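Local coordinates for protein DNA alpha-glucosyltransferase (Enterobacteria phage T4, PDB 1XV5) that is a phage glycosyltransferase of the GT-B class, built from two Rossmann-like domains, and holds uridine-5'-diphosphate in this structure, at residues Met152-Tyr156 with Glu168-Val172; Asn174-Pro178 with Cys391-Gln395; Cys316-Pro320 with Tyr371-Arg375; Leu330-Val334 with Phe381-His385; His342-Ile346 with Lys377-Leu382. One frame throughout, in Å; residues are numbered along the deposited sequence.

Interaction 1: Met152-Tyr156 with Glu168-Val172; sequences MKEWY and EAPTV
Met152 and Tyr156, one helical turn apart, close on Ala169 and Pro170, a compact example of how the end of a helix is packed by the chain that returns to it. In Met152 the methyl CE does the reaching. Met152 CE lies 3.5 Å from Pro170 CG, on the rim of the pyrrolidine ring, and it also meets Ala169 CB (4.2 Å) and Val172 CG2 (4.0 Å). Two successive bends, at chi2 (-60°) and chi3 (-70°), fold the thioether so that CE faces 168-172 while SD stays in the plane of the Trp155 ring, at its edge. Tyr156 offers a ring face instead. Pro170 CD stands over it, 3.5 Å from the centroid of the Tyr156 ring and 18° off the normal, displaced toward the phenol end. Ala169 CA lies over the same face nearer the root of the ring, giving a second CH-pi contact at 4.0 Å from the Tyr156 centroid. The proline and the tyrosine cross at about a right angle, and Ala169 CB completes the fit against Tyr156 CB (3.6 Å). Tyr156 has already left helical geometry, but its N still bonds Met152 O (2.9 Å), a last helical bond that keeps the two side chains one turn apart. Behind them, helix 128-134 packs Val132 on Met152, and its Arg133 makes a cation-pi contact with Tyr156. Pro170 and Val172 rest on Ile138 of strand 137-140, where the returning chain enters strand 172-174 at the edge of the parallel sheet.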
# COMPACT_ATOMS: atom_id res chain seq x y z
N MET A 152 0.39 17.81 12.31
CA MET A 152 0.96 17.76 13.65
C MET A 152 1.27 19.15 14.20
O MET A 152 1.01 19.43 15.37
CB MET A 152 2.24 16.91 13.66
CG MET A 152 1.99 15.41 13.63
SD MET A 152 1.02 14.84 15.05
CE MET A 152 2.20 15.05 16.38
N LYS A 153 1.83 20.01 13.36
CA LYS A 153 2.16 21.36 13.80
C LYS A 153 0.90 22.20 13.94
O LYS A 153 0.90 23.23 14.62
CB LYS A 153 3.13 22.01 12.81
CG LYS A 153 4.48 21.31 12.77
CD LYS A 153 5.52 22.10 11.99
CE LYS A 153 6.88 21.41 12.07
NZ LYS A 153 7.96 22.19 11.40
N GLU A 154 -0.18 21.74 13.31
CA GLU A 154 -1.45 22.44 13.38
C GLU A 154 -2.18 22.08 14.67
O GLU A 154 -2.86 22.92 15.26
CB GLU A 154 -2.32 22.08 12.18
CG GLU A 154 -3.65 22.81 12.12
CD GLU A 154 -4.44 22.50 10.87
OE1 GLU A 154 -3.89 22.69 9.76
OE2 GLU A 154 -5.60 22.06 10.99
N TRP A 155 -2.02 20.84 15.11
CA TRP A 155 -2.67 20.38 16.33
C TRP A 155 -1.82 20.76 17.55
O TRP A 155 -2.34 20.92 18.65
CB TRP A 155 -2.87 18.87 16.31
CG TRP A 155 -3.74 18.38 15.18
CD1 TRP A 155 -4.91 18.94 14.74
CD2 TRP A 155 -3.54 17.20 14.39
NE1 TRP A 155 -5.45 18.19 13.73
CE2 TRP A 155 -4.63 17.11 13.49
CE3 TRP A 155 -2.55 16.21 14.36
CZ2 TRP A 155 -4.75 16.07 12.57
CZ3 TRP A 155 -2.68 15.17 13.44
CH2 TRP A 155 -3.77 15.12 12.55
N TYR A 156 -0.52 20.91 17.33
CA TYR A 156 0.42 21.27 18.38
C TYR A 156 1.22 22.48 17.90
O TYR A 156 2.41 22.37 17.58
CB TYR A 156 1.35 20.10 18.67
CG TYR A 156 0.63 18.86 19.13
CD1 TYR A 156 0.29 18.69 20.48
CD2 TYR A 156 0.25 17.87 18.23
CE1 TYR A 156 -0.41 17.56 20.91
CE2 TYR A 156 -0.46 16.74 18.64
CZ TYR A 156 -0.78 16.59 19.98
OH TYR A 156 -1.47 15.48 20.40
N GLU A 168 4.21 20.10 24.16
CA GLU A 168 5.07 19.66 23.06
C GLU A 168 4.35 18.59 22.25
O GLU A 168 3.65 17.74 22.80
CB GLU A 168 6.37 19.07 23.60
CG GLU A 168 7.35 20.08 24.18
CD GLU A 168 8.65 19.42 24.59
OE1 GLU A 168 8.62 18.56 25.50
OE2 GLU A 168 9.70 19.77 24.01
N ALA A 169 4.53 18.63 20.94
CA ALA A 169 3.91 17.64 20.07
C ALA A 169 4.48 16.27 20.41
O ALA A 169 5.65 16.16 20.80
CB ALA A 169 4.19 17.97 18.61
N PRO A 170 3.66 15.22 20.30
CA PRO A 170 4.14 13.87 20.61
C PRO A 170 5.12 13.39 19.53
O PRO A 170 5.15 13.93 18.43
CB PRO A 170 2.86 13.05 20.64
CG PRO A 170 2.01 13.73 19.62
CD PRO A 170 2.24 15.20 19.92
N THR A 171 5.91 12.38 19.86
CA THR A 171 6.88 11.84 18.92
C THR A 171 6.22 11.01 17.84
O THR A 171 5.32 10.22 18.11
CB THR A 171 7.92 10.96 19.65
OG1 THR A 171 8.53 11.70 20.71
CG2 THR A 171 8.98 10.48 18.67
N VAL A 172 6.67 11.19 16.60
CA VAL A 172 6.15 10.42 15.47
C VAL A 172 7.31 9.59 14.95
O VAL A 172 8.36 10.13 14.59
CB VAL A 172 5.63 11.32 14.33
CG1 VAL A 172 5.13 10.45 13.17
CG2 VAL A 172 4.51 12.22 14.84

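Interaction 2: Asn174-Pro178 with Cys391-Gln395; sequences NFQPP and CFKEQ
A buried proline-on-aromatic contact joins Pro178, in the loop that leaves strand 172-174, to Phe392 of the C-terminal helix 388-399, as in many GT-B proteins, where the C-terminal helix crosses back to the N-terminal domain. Pro178 CG sits almost exactly over the middle of the Phe392 ring, 3.5 Å from its centroid and 7° off the normal, a CH-pi contact in which the two side chains cross at about a right angle. Pro178 CD reaches the far end of the same ring, 3.5 Å from Phe392 CZ. From the helix side, Cys391 CB presses on Pro178 CG at 3.4 Å, tighter than ordinary carbon packing. The proline is thus held between the side chains of two successive helical residues, while Cys391 SG lies alongside Gln176 CD. At the other end of the contact the link is polar and water-mediated. One water donates to both Asn174 O (2.8 Å) and Glu394 OE2 (2.8 Å), and Arg304 ties the same two residues together directly, through a salt bridge to Glu394 and a hydrogen bond to Asn174 OD1. Helix 17-30 supplies the surrounding aromatic wall, with Phe20 on Pro178 and both Phe20 and Trp27 against Phe392, while Phe139 of strand 137-140 touches both Phe175 and Gln395.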
# COMPACT_ATOMS: atom_id res chain seq x y z
N ASN A 174 9.00 6.72 12.27
CA ASN A 174 8.87 6.32 10.89
C ASN A 174 8.60 4.82 10.86
O ASN A 174 9.01 4.09 11.77
CB ASN A 174 10.15 6.62 10.12
CG ASN A 174 10.05 6.24 8.66
OD1 ASN A 174 10.53 5.18 8.24
ND2 ASN A 174 9.39 7.09 7.88
N PHE A 175 7.92 4.36 9.82
CA PHE A 175 7.63 2.94 9.66
C PHE A 175 7.51 2.63 8.18
O PHE A 175 7.31 3.53 7.36
CB PHE A 175 6.32 2.57 10.37
CG PHE A 175 5.09 2.77 9.53
CD1 PHE A 175 4.49 1.70 8.88
CD2 PHE A 175 4.53 4.04 9.39
CE1 PHE A 175 3.35 1.88 8.09
CE2 PHE A 175 3.40 4.24 8.60
CZ PHE A 175 2.80 3.15 7.95
N GLN A 176 7.65 1.35 7.85
CA GLN A 176 7.49 0.88 6.48
C GLN A 176 6.34 -0.12 6.56
O GLN A 176 6.23 -0.85 7.54
CB GLN A 176 8.72 0.12 5.99
CG GLN A 176 9.99 0.92 5.90
CD GLN A 176 11.18 0.03 5.60
OE1 GLN A 176 11.33 -0.48 4.49
NE2 GLN A 176 12.02 -0.18 6.61
N PRO A 177 5.48 -0.17 5.53
CA PRO A 177 4.35 -1.11 5.52
C PRO A 177 4.91 -2.47 5.08
O PRO A 177 5.19 -2.67 3.89
CB PRO A 177 3.40 -0.49 4.51
CG PRO A 177 4.33 0.16 3.53
CD PRO A 177 5.40 0.78 4.40
N PRO A 178 5.07 -3.42 6.02
CA PRO A 178 5.62 -4.74 5.73
C PRO A 178 4.69 -5.79 5.15
O PRO A 178 3.47 -5.73 5.32
CB PRO A 178 6.16 -5.21 7.10
CG PRO A 178 5.86 -4.05 8.07
CD PRO A 178 4.71 -3.32 7.44
N CYS A 391 10.66 -5.49 9.55
CA CYS A 391 9.92 -4.28 9.86
C CYS A 391 8.93 -4.36 11.03
O CYS A 391 8.91 -3.45 11.85
CB CYS A 391 9.22 -3.77 8.61
SG CYS A 391 10.34 -3.60 7.19
N PHE A 392 8.12 -5.41 11.10
CA PHE A 392 7.18 -5.50 12.21
C PHE A 392 7.92 -5.69 13.54
O PHE A 392 7.41 -5.31 14.60
CB PHE A 392 6.16 -6.62 11.97
CG PHE A 392 4.97 -6.19 11.15
CD1 PHE A 392 4.58 -6.90 10.02
CD2 PHE A 392 4.25 -5.05 11.51
CE1 PHE A 392 3.49 -6.48 9.25
CE2 PHE A 392 3.16 -4.61 10.75
CZ PHE A 392 2.78 -5.33 9.62
N LYS A 393 9.12 -6.26 13.49
CA LYS A 393 9.92 -6.43 14.70
C LYS A 393 10.39 -5.04 15.13
O LYS A 393 10.33 -4.69 16.31
CB LYS A 393 11.13 -7.32 14.42
CG LYS A 393 12.20 -7.28 15.52
CD LYS A 393 11.64 -7.75 16.85
CE LYS A 393 12.64 -7.53 17.99
NZ LYS A 393 13.95 -8.16 17.71
N GLU A 394 10.84 -4.25 14.16
CA GLU A 394 11.30 -2.89 14.43
C GLU A 394 10.17 -2.09 15.08
O GLU A 394 10.37 -1.39 16.07
CB GLU A 394 11.73 -2.20 13.13
CG GLU A 394 12.27 -0.78 13.33
CD GLU A 394 12.51 -0.05 12.02
OE1 GLU A 394 13.18 -0.61 11.13
OE2 GLU A 394 12.02 1.10 11.89
N GLN A 395 8.97 -2.21 14.51
CA GLN A 395 7.81 -1.49 15.02
C GLN A 395 7.40 -2.00 16.40
O GLN A 395 7.04 -1.22 17.27
CB GLN A 395 6.65 -1.60 14.03
CG GLN A 395 7.02 -1.05 12.65
CD GLN A 395 6.03 -1.39 11.56
OE1 GLN A 395 6.39 -1.43 10.38
NE2 GLN A 395 4.78 -1.63 11.93
O HOH W 1 9.34 1.42 12.44

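Interaction 3: Cys316-Pro320 with Tyr371-Arg375; sequences CGTIP and YDRER
The Schellman motif that closes helix 308-316 turns at Gly317, whose positive phi lets the chain swing toward strand 319-323 and presents Gly317 O to Arg375 on helix 368-386. Arg375 NH1 donates to that oxygen at 2.9 Å with an N-H...O angle of 154°. The donor approaches in the carbonyl plane, on a lone pair, and the oxygen lies close to the guanidinium plane. The other edge of the same group grips Asp372 side-on: NE (2.8 Å) and NH2 (2.9 Å) of Arg375 both bond the single atom Asp372 OD2 as parts of one salt bridge. In Arg375, CG takes the position between backbone N and carbonyl carbon (chi1 61°), and the chain then runs extended to NE, placing the guanidinium between Gly317 O and Asp372, one turn back on its own helix. Next to this polar layer, Ile319 packs on Tyr371. Ile319 CG1 stands over a ring face, 3.8 Å from the Tyr371 centroid, while Ile319 CD1 reaches Arg375 CB (3.7 Å). Tyr371 OH bonds Gly289 O, and Thr318 OG1 bonds Ser288 O, joining both segments to the neighbouring strand 288-293. With NH2 also bonded to Lys190 O, each of the three nitrogens of the buried guanidinium has an acceptor. The nearby carboxylate probably balances its charge, and the flat group has little freedom to rotate.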
# COMPACT_ATOMS: atom_id res chain seq x y z
N CYS A 316 6.35 -12.21 -6.17
CA CYS A 316 5.75 -13.25 -7.00
C CYS A 316 6.64 -13.74 -8.14
O CYS A 316 6.27 -14.65 -8.87
CB CYS A 316 4.38 -12.81 -7.53
SG CYS A 316 4.42 -11.60 -8.86
N GLY A 317 7.80 -13.12 -8.32
CA GLY A 317 8.69 -13.60 -9.36
C GLY A 317 8.69 -12.97 -10.74
O GLY A 317 9.16 -13.60 -11.69
N THR A 318 8.16 -11.77 -10.88
CA THR A 318 8.22 -11.11 -12.19
C THR A 318 9.38 -10.13 -12.05
O THR A 318 9.95 -10.00 -10.97
CB THR A 318 6.92 -10.32 -12.52
OG1 THR A 318 7.02 -9.79 -13.85
CG2 THR A 318 6.72 -9.17 -11.54
N ILE A 319 9.76 -9.47 -13.13
CA ILE A 319 10.83 -8.48 -13.05
C ILE A 319 10.18 -7.15 -12.69
O ILE A 319 9.31 -6.67 -13.42
CB ILE A 319 11.57 -8.32 -14.39
CG1 ILE A 319 12.44 -9.55 -14.66
CG2 ILE A 319 12.41 -7.04 -14.37
CD1 ILE A 319 13.57 -9.73 -13.64
N PRO A 320 10.57 -6.55 -11.56
CA PRO A 320 9.98 -5.27 -11.16
C PRO A 320 10.49 -4.09 -11.96
O PRO A 320 11.69 -3.91 -12.14
CB PRO A 320 10.36 -5.14 -9.68
CG PRO A 320 10.65 -6.55 -9.25
CD PRO A 320 11.36 -7.13 -10.45
N TYR A 371 17.32 -13.42 -16.88
CA TYR A 371 16.02 -13.08 -16.30
C TYR A 371 15.94 -13.65 -14.89
O TYR A 371 15.60 -12.94 -13.94
CB TYR A 371 14.89 -13.67 -17.16
CG TYR A 371 13.49 -13.30 -16.70
CD1 TYR A 371 12.81 -12.23 -17.27
CD2 TYR A 371 12.86 -14.02 -15.68
CE1 TYR A 371 11.53 -11.86 -16.83
CE2 TYR A 371 11.59 -13.66 -15.24
CZ TYR A 371 10.93 -12.59 -15.81
OH TYR A 371 9.67 -12.24 -15.37
N ASP A 372 16.26 -14.93 -14.77
CA ASP A 372 16.22 -15.61 -13.48
C ASP A 372 17.17 -14.98 -12.47
O ASP A 372 16.79 -14.75 -11.31
CB ASP A 372 16.55 -17.10 -13.65
CG ASP A 372 15.40 -18.00 -13.26
OD1 ASP A 372 15.42 -19.19 -13.64
OD2 ASP A 372 14.46 -17.53 -12.57
N ARG A 373 18.40 -14.70 -12.88
CA ARG A 373 19.36 -14.09 -11.97
C ARG A 373 18.84 -12.74 -11.49
O ARG A 373 18.92 -12.43 -10.31
CB ARG A 373 20.72 -13.88 -12.65
CG ARG A 373 21.48 -15.16 -12.93
CD ARG A 373 22.96 -14.87 -13.21
NE ARG A 373 23.15 -14.13 -14.46
CZ ARG A 373 23.11 -14.67 -15.67
NH1 ARG A 373 22.88 -15.97 -15.82
NH2 ARG A 373 23.31 -13.91 -16.74
N GLU A 374 18.30 -11.95 -12.41
CA GLU A 374 17.81 -10.63 -12.05
C GLU A 374 16.64 -10.65 -11.07
O GLU A 374 16.63 -9.88 -10.11
CB GLU A 374 17.43 -9.84 -13.31
CG GLU A 374 18.63 -9.53 -14.20
CD GLU A 374 19.72 -8.76 -13.46
OE1 GLU A 374 19.44 -7.64 -12.97
OE2 GLU A 374 20.85 -9.28 -13.36
N ARG A 375 15.67 -11.53 -11.28
CA ARG A 375 14.55 -11.55 -10.35
C ARG A 375 14.95 -12.15 -9.00
O ARG A 375 14.37 -11.80 -7.98
CB ARG A 375 13.34 -12.28 -10.94
CG ARG A 375 13.55 -13.73 -11.30
CD ARG A 375 12.21 -14.39 -11.60
NE ARG A 375 12.36 -15.81 -11.93
CZ ARG A 375 11.36 -16.68 -11.94
NH1 ARG A 375 10.13 -16.29 -11.64
NH2 ARG A 375 11.60 -17.95 -12.23

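Interaction 4: Leu330-Val334 with Phe381-His385; sequences LKFRV and FLYQH. With EDO (1,2-ethanediol), chain F.
Phe332 lies against Phe381 and His385 in an aromatic cluster that pins a loop of the C-terminal Rossmann-like domain to the last turns of helix 368-386. The first shell is built round the Phe332 ring. Phe381 forms an offset stack with it, centroids 4.5 Å apart and planes 24° from parallel, with Phe381 CE1 over the centre of the Phe332 ring. Val334 CB occupies the opposite face. His385 comes in at the edge, where Phe332 CD1 and His385 CD2 are 3.5 Å apart and the two rings meet rim to rim. In Phe381, CG is swung away from the backbone N and stands beside the carbonyl carbon (chi1 -178°), which turns the ring toward Phe332.

The imidazole is held by its NE2 corner: His385 NE2 donates to Lys331 O at 3.2 Å, approaching from 36° above the carbonyl plane. Two residues after Lys331, Arg333 takes hold of the helix backbone itself. NE (2.8 Å) and NH2 (2.9 Å) of Arg333 both donate to Gln384 O, side-on, the bend at chi3 turning the guanidinium toward that carbonyl. Since this carbonyl belongs to the closing turn of the helix, the positive charge probably suits the local dipole. Farther out, Phe390 of helix 388-399 makes a cation-pi contact with Arg333, Gln176 packs on both Arg333 and His385, and His342 meets Phe332 edge-to-face. At the edge of the guanidinium, Arg333 NH2 donates to O1 of a bound 1,2-ethanediol at 2.9 Å.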
# COMPACT_ATOMS: atom_id res chain seq x y z
N LEU A 330 14.06 6.97 -2.04
CA LEU A 330 13.86 6.04 -0.92
C LEU A 330 15.20 5.47 -0.47
O LEU A 330 16.10 5.27 -1.27
CB LEU A 330 12.93 4.89 -1.34
CG LEU A 330 11.44 5.23 -1.42
CD1 LEU A 330 10.69 4.05 -2.01
CD2 LEU A 330 10.92 5.57 -0.03
N LYS A 331 15.30 5.20 0.83
CA LYS A 331 16.52 4.65 1.41
C LYS A 331 16.35 3.20 1.86
O LYS A 331 15.36 2.84 2.49
CB LYS A 331 16.97 5.50 2.60
CG LYS A 331 17.35 6.93 2.24
CD LYS A 331 17.92 7.66 3.44
CE LYS A 331 18.28 9.10 3.13
NZ LYS A 331 17.07 9.94 2.92
N PHE A 332 17.35 2.38 1.53
CA PHE A 332 17.38 0.96 1.86
C PHE A 332 17.35 0.79 3.38
O PHE A 332 18.10 1.44 4.10
CB PHE A 332 18.66 0.36 1.26
CG PHE A 332 18.74 -1.14 1.31
CD1 PHE A 332 17.59 -1.93 1.27
CD2 PHE A 332 19.98 -1.77 1.31
CE1 PHE A 332 17.68 -3.33 1.22
CE2 PHE A 332 20.09 -3.16 1.26
CZ PHE A 332 18.94 -3.94 1.22
N ARG A 333 16.48 -0.09 3.87
CA ARG A 333 16.36 -0.33 5.31
C ARG A 333 17.69 -0.74 5.93
O ARG A 333 18.02 -0.34 7.05
CB ARG A 333 15.32 -1.42 5.57
CG ARG A 333 14.98 -1.64 7.05
CD ARG A 333 14.14 -2.92 7.24
NE ARG A 333 14.90 -4.10 6.83
CZ ARG A 333 15.80 -4.71 7.60
NH1 ARG A 333 16.04 -4.27 8.83
NH2 ARG A 333 16.47 -5.75 7.12
N VAL A 334 18.46 -1.54 5.20
CA VAL A 334 19.72 -2.06 5.70
C VAL A 334 20.85 -1.06 5.91
O VAL A 334 21.44 -1.01 6.99
CB VAL A 334 20.23 -3.21 4.80
CG1 VAL A 334 21.60 -3.69 5.29
CG2 VAL A 334 19.23 -4.37 4.83
N PHE A 381 16.52 -8.47 -2.53
CA PHE A 381 16.64 -7.06 -2.17
C PHE A 381 15.39 -6.55 -1.46
O PHE A 381 15.47 -5.90 -0.42
CB PHE A 381 16.89 -6.22 -3.42
CG PHE A 381 17.09 -4.76 -3.13
CD1 PHE A 381 18.26 -4.30 -2.55
CD2 PHE A 381 16.10 -3.83 -3.46
CE1 PHE A 381 18.46 -2.94 -2.30
CE2 PHE A 381 16.28 -2.48 -3.21
CZ PHE A 381 17.46 -2.03 -2.63
N LEU A 382 14.23 -6.83 -2.04
CA LEU A 382 12.98 -6.38 -1.47
C LEU A 382 12.70 -7.08 -0.14
O LEU A 382 12.13 -6.48 0.77
CB LEU A 382 11.84 -6.61 -2.47
CG LEU A 382 12.01 -5.76 -3.75
CD1 LEU A 382 10.92 -6.11 -4.75
CD2 LEU A 382 11.95 -4.27 -3.39
N TYR A 383 13.11 -8.34 -0.04
CA TYR A 383 12.94 -9.09 1.20
C TYR A 383 13.74 -8.39 2.31
O TYR A 383 13.22 -8.10 3.39
CB TYR A 383 13.46 -10.51 1.01
CG TYR A 383 13.69 -11.26 2.30
CD1 TYR A 383 12.62 -11.72 3.07
CD2 TYR A 383 14.99 -11.49 2.77
CE1 TYR A 383 12.84 -12.39 4.28
CE2 TYR A 383 15.21 -12.16 3.97
CZ TYR A 383 14.13 -12.60 4.72
OH TYR A 383 14.35 -13.28 5.90
N GLN A 384 15.00 -8.10 2.02
CA GLN A 384 15.87 -7.43 2.98
C GLN A 384 15.34 -6.04 3.33
O GLN A 384 15.46 -5.58 4.46
CB GLN A 384 17.29 -7.29 2.40
CG GLN A 384 18.05 -8.61 2.34
CD GLN A 384 18.44 -9.12 3.71
OE1 GLN A 384 18.72 -10.31 3.89
NE2 GLN A 384 18.46 -8.23 4.69
N HIS A 385 14.74 -5.38 2.35
CA HIS A 385 14.24 -4.04 2.59
C HIS A 385 12.94 -3.92 3.37
O HIS A 385 12.83 -3.05 4.24
CB HIS A 385 14.06 -3.29 1.26
CG HIS A 385 13.66 -1.86 1.44
ND1 HIS A 385 12.42 -1.37 1.07
CD2 HIS A 385 14.32 -0.82 2.00
CE1 HIS A 385 12.34 -0.09 1.39
NE2 HIS A 385 13.47 0.27 1.96
C1 EDO F . 18.56 -7.11 9.61
O1 EDO F . 18.94 -6.35 8.45
C2 EDO F . 17.77 -6.25 10.61
O2 EDO F . 18.59 -5.26 11.23

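Interaction 5: His342-Ile346 with Lys377-Leu382; sequences HDSGI and KAYEFL
Lys377 meets Ser344 and Asp343 along most of its length, a worked case of a long side chain serving packing at its root and charge at its tip. Lys377 CB lies 3.4 Å from Ser344 O. Farther along, Lys377 CD passes the backbone oxygen Asp343 O at 3.7 Å, and a bend at chi3 (-68°) then turns the chain toward the Asp343 carboxylate. Lys377 CE is 3.6 Å from Asp343 OD1, and Lys377 NZ ends in a salt bridge to that oxygen at 2.8 Å. The ammonium meets OD1 on its syn side, 25° out of the carboxylate plane. Asp343 is the centre of an inverse gamma turn, closed by a weak bond from Ser344 N to His342 O. Past this turn the loop runs close to the helix, and Gly345 CA comes 4.8 Å from Ala378 CA.

A turn farther along the helix the contact becomes mainly a matter of ring and carbon contacts. Ser344 CB sits over one face of the Phe381 ring as a CH-pi donor, 3.8 Å from the Phe381 centroid, offset toward the rim. Phe381 CE1 in turn lies over a face of the His342 imidazole, 3.6 Å from His342 CG, with the two planes inclined at 45°. Ile346 CD1 reaches both Phe381 CD2 and Leu382 CD2. Lys377 NZ has a second carboxylate partner in Glu374 OE2, and two anionic neighbours would probably favour its charged form. The loop is therefore held electrostatically near its exposed side and by carbon contacts within, where Ile346 leads on to strand 347-349.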
# COMPACT_ATOMS: atom_id res chain seq x y z
N HIS A 342 21.86 0.13 -5.75
CA HIS A 342 22.15 -1.29 -5.65
C HIS A 342 21.91 -2.09 -6.92
O HIS A 342 21.12 -1.70 -7.78
CB HIS A 342 21.30 -1.93 -4.55
CG HIS A 342 21.59 -1.39 -3.18
ND1 HIS A 342 21.09 -0.19 -2.74
CD2 HIS A 342 22.33 -1.89 -2.17
CE1 HIS A 342 21.51 0.03 -1.51
NE2 HIS A 342 22.27 -0.99 -1.14
N ASP A 343 22.61 -3.21 -7.02
CA ASP A 343 22.47 -4.13 -8.14
C ASP A 343 21.35 -5.04 -7.64
O ASP A 343 21.59 -6.16 -7.19
CB ASP A 343 23.76 -4.92 -8.35
CG ASP A 343 23.62 -5.98 -9.43
OD1 ASP A 343 22.62 -5.94 -10.17
OD2 ASP A 343 24.52 -6.84 -9.53
N SER A 344 20.13 -4.53 -7.71
CA SER A 344 18.95 -5.22 -7.21
C SER A 344 18.13 -6.03 -8.20
O SER A 344 17.25 -6.78 -7.80
CB SER A 344 18.03 -4.20 -6.55
OG SER A 344 17.58 -3.28 -7.53
N GLY A 345 18.39 -5.86 -9.49
CA GLY A 345 17.62 -6.58 -10.49
C GLY A 345 16.40 -5.79 -10.90
O GLY A 345 15.73 -6.11 -11.88
N ILE A 346 16.10 -4.73 -10.15
CA ILE A 346 14.96 -3.88 -10.46
C ILE A 346 15.28 -2.99 -11.66
O ILE A 346 16.39 -2.47 -11.77
CB ILE A 346 14.62 -2.95 -9.26
CG1 ILE A 346 14.13 -3.79 -8.08
CG2 ILE A 346 13.58 -1.91 -9.68
CD1 ILE A 346 14.11 -3.05 -6.75
N LYS A 377 17.68 -11.54 -7.59
CA LYS A 377 18.27 -10.39 -6.92
C LYS A 377 17.18 -9.46 -6.39
O LYS A 377 17.26 -8.98 -5.26
CB LYS A 377 19.20 -9.62 -7.86
CG LYS A 377 20.55 -10.30 -8.08
CD LYS A 377 21.53 -9.42 -8.85
CE LYS A 377 21.09 -9.22 -10.29
NZ LYS A 377 22.16 -8.56 -11.10
N ALA A 378 16.16 -9.21 -7.21
CA ALA A 378 15.07 -8.32 -6.81
C ALA A 378 14.33 -8.88 -5.60
O ALA A 378 14.03 -8.15 -4.66
CB ALA A 378 14.09 -8.13 -7.96
N TYR A 379 14.03 -10.17 -5.64
CA TYR A 379 13.35 -10.81 -4.53
C TYR A 379 14.14 -10.65 -3.24
O TYR A 379 13.58 -10.25 -2.21
CB TYR A 379 13.12 -12.30 -4.82
CG TYR A 379 12.67 -13.08 -3.60
CD1 TYR A 379 13.58 -13.79 -2.82
CD2 TYR A 379 11.33 -13.08 -3.21
CE1 TYR A 379 13.17 -14.47 -1.68
CE2 TYR A 379 10.91 -13.76 -2.06
CZ TYR A 379 11.84 -14.45 -1.30
OH TYR A 379 11.44 -15.12 -0.17
N GLU A 380 15.43 -10.96 -3.28
CA GLU A 380 16.26 -10.85 -2.08
C GLU A 380 16.37 -9.41 -1.59
O GLU A 380 16.33 -9.14 -0.39
CB GLU A 380 17.66 -11.41 -2.34
CG GLU A 380 18.59 -11.31 -1.13
CD GLU A 380 18.10 -12.11 0.07
OE1 GLU A 380 18.59 -11.88 1.19
OE2 GLU A 380 17.22 -12.99 -0.12
N PHE A 381 16.52 -8.47 -2.53
CA PHE A 381 16.64 -7.06 -2.17
C PHE A 381 15.39 -6.55 -1.46
O PHE A 381 15.47 -5.90 -0.42
CB PHE A 381 16.89 -6.22 -3.42
CG PHE A 381 17.09 -4.76 -3.13
CD1 PHE A 381 18.26 -4.30 -2.55
CD2 PHE A 381 16.10 -3.83 -3.46
CE1 PHE A 381 18.46 -2.94 -2.30
CE2 PHE A 381 16.28 -2.48 -3.21
CZ PHE A 381 17.46 -2.03 -2.63
N LEU A 382 14.23 -6.83 -2.04
CA LEU A 382 12.98 -6.38 -1.47
C LEU A 382 12.70 -7.08 -0.14
O LEU A 382 12.13 -6.48 0.77
CB LEU A 382 11.84 -6.61 -2.47
CG LEU A 382 12.01 -5.76 -3.75
CD1 LEU A 382 10.92 -6.11 -4.75
CD2 LEU A 382 11.95 -4.27 -3.39

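In the fold
From the N terminus, interaction 1 comes first, closing the short loop between helix 146-155 and strand 172-174. The chain passes straight on into interaction 2, whose partner lies over two hundred residues away, so that the C-terminal helix 388-399 is tied back to the N-terminal domain. Nested within that large loop are interactions 3, 4 and 5, which draw three successive regions of the C-terminal domain onto helix 368-386. Interaction 3 crosses both 4 and 5, whereas 4 and 5 end on the same part of the helix and share Phe381. Interactions 3 and 5 touch, their centres about 9 Å apart, and interaction 4 touches interaction 2 through Gln176 and Cys391, linking the two domains.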